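Local coordinates for Mto2 (PDB 6GDJ), which works with Mto1 to promote nucleation of at least some cytoplasmic microtubules by recruiting the gamma-tubulin complex to interphase and equatorial microtubule organizing centres, at the interface of chains A and B. Sequence-based numbering; all coordinates share one arbitrary frame. Chains: chain A/B, Mto2.

The interface of chains A and B. Residues chain A 61-62, 64-65; chain B 22, 24-25, 62.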
loop_
_atom_site.group_PDB
_atom_site.type_symbol
_atom_site.label_atom_id
_atom_site.label_comp_id
_atom_site.label_asym_id
_atom_site.label_seq_id
_atom_site.Cartn_x
_atom_site.Cartn_y
_atom_site.Cartn_z
ATOM N N GLY A 61 6.037 7.795 -2.161
ATOM C CA GLY A 61 7.333 7.263 -1.841
ATOM C C GLY A 61 7.857 6.402 -2.952
ATOM O O GLY A 61 9.023 6.460 -3.271
ATOM N N LEU A 62 6.930 5.644 -3.607
ATOM C CA LEU A 62 7.322 4.882 -4.810
ATOM C C LEU A 62 7.731 5.780 -5.993
ATOM O O LEU A 62 8.706 5.522 -6.675
ATOM C CB LEU A 62 6.195 3.925 -5.239
ATOM C CG LEU A 62 5.916 2.791 -4.252
ATOM C CD1 LEU A 62 4.594 2.168 -4.571
ATOM C CD2 LEU A 62 7.061 1.776 -4.296
ATOM N N GLN A 64 9.151 8.758 -5.497
ATOM C CA GLN A 64 10.447 9.312 -5.155
ATOM C C GLN A 64 11.537 8.264 -5.391
ATOM O O GLN A 64 12.634 8.591 -5.841
ATOM C CB GLN A 64 10.459 9.828 -3.727
ATOM C CG GLN A 64 11.754 10.519 -3.375
ATOM C CD GLN A 64 12.046 11.724 -4.290
ATOM O OE1 GLN A 64 11.180 12.591 -4.497
ATOM N NE2 GLN A 64 13.260 11.764 -4.884
ATOM N N GLU A 65 11.273 6.998 -5.065
ATOM C CA GLU A 65 12.242 5.976 -5.383
ATOM C C GLU A 65 12.558 5.859 -6.862
ATOM O O GLU A 65 13.732 5.611 -7.280
ATOM C CB GLU A 65 11.766 4.651 -4.839
ATOM C CG GLU A 65 11.976 4.560 -3.344
ATOM C CD GLU A 65 12.381 3.121 -2.958
ATOM O OE1 GLU A 65 11.945 2.115 -3.588
ATOM O OE2 GLU A 65 13.144 3.005 -2.026
ATOM N N SER B 22 13.570 1.042 1.934
ATOM C CA SER B 22 13.675 2.443 2.329
ATOM C C SER B 22 12.500 2.886 3.209
ATOM O O SER B 22 11.321 2.513 2.981
ATOM C CB SER B 22 13.698 3.371 1.137
ATOM O OG SER B 22 13.661 4.708 1.648
ATOM N N ILE B 24 11.056 5.575 3.195
ATOM C CA ILE B 24 10.041 6.321 2.431
ATOM C C ILE B 24 8.940 5.436 1.874
ATOM O O ILE B 24 7.827 5.937 1.609
ATOM C CB ILE B 24 10.593 7.284 1.391
ATOM C CG1 ILE B 24 11.122 6.555 0.190
ATOM C CG2 ILE B 24 11.523 8.285 2.016
ATOM C CD1 ILE B 24 11.425 7.530 -0.929
ATOM N N ILE B 25 9.233 4.137 1.715
ATOM C CA ILE B 25 8.255 3.140 1.333
ATOM C C ILE B 25 7.699 2.406 2.564
ATOM O O ILE B 25 6.502 2.226 2.707
ATOM C CB ILE B 25 8.946 2.022 0.422
ATOM C CG1 ILE B 25 9.553 2.623 -0.810
ATOM C CG2 ILE B 25 7.996 0.852 0.107
ATOM C CD1 ILE B 25 8.588 3.477 -1.430
ATOM N N LEU B 62 6.882 -6.248 -2.982
ATOM C CA LEU B 62 8.070 -5.518 -2.574
ATOM C C LEU B 62 9.242 -6.438 -2.184
ATOM O O LEU B 62 10.410 -6.149 -2.469
ATOM C CB LEU B 62 7.766 -4.533 -1.423
ATOM C CG LEU B 62 6.886 -3.374 -1.862
ATOM C CD1 LEU B 62 6.284 -2.699 -0.681
ATOM C CD2 LEU B 62 7.677 -2.381 -2.715
HETATM O O HOH W 1 13.376 0.349 -0.819
#
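B:Ile25 points its CD1 methyl at the backbone of A:Gly61, with B:Ile25 CD1 ending 3.4 Å from A:Gly61 C, the carbonyl carbon; with no side chain on the glycine, the methyl rests directly on helix 46-72 of chain A. CG1 stands anti to its own carbonyl carbon (chi1 -59°), and the turn at chi2 then brings CD1 toward the glycine. A:Leu62 packs beside it: its CD2 lies 3.7 Å from B:Ile25 CD1, and the two side chains meet at roughly a right angle. Beyond it, A:Leu62 CD2 faces B:Leu62 CD2 more distantly, at 4.5 Å.

A:Glu65 meets B:Ile25 on another side, also nearly perpendicular, and its carboxylate carbon CD is 3.6 Å from B:Ile25 CG1. A bend at chi2 (-143°) accompanies this placement, with the aliphatic CG near B:Ile24 and the carboxylate near B:Ser22. Carboxylate oxygen OE2 binds a water at 2.9 Å, and that water takes the backbone N-H of B:Ser22 in a nearly straight bond (172° at H), linking the chains. B:Ser22 OG in turn accepts a hydrogen bond from B:Ile24 N at 3.2 Å, capping the start of helix 23-42. An alanine in place of A:Glu65 would probably leave the water without its carboxylate mate and strip cover from B:Ile25 CG1.

B:Ile24 CD1 lies 3.5 Å from A:Gly61 O and also packs on A:Gln64 CB at 3.7 Å. The two isoleucines thus lie side by side on one stretch of helix 46-72, with A:Glu65 CG against both, seating the beginning of helix 23-42 there. Repeated by two-fold symmetry, this patch helps join two Mto2 chains through the twin-cysteine dimerisation domain.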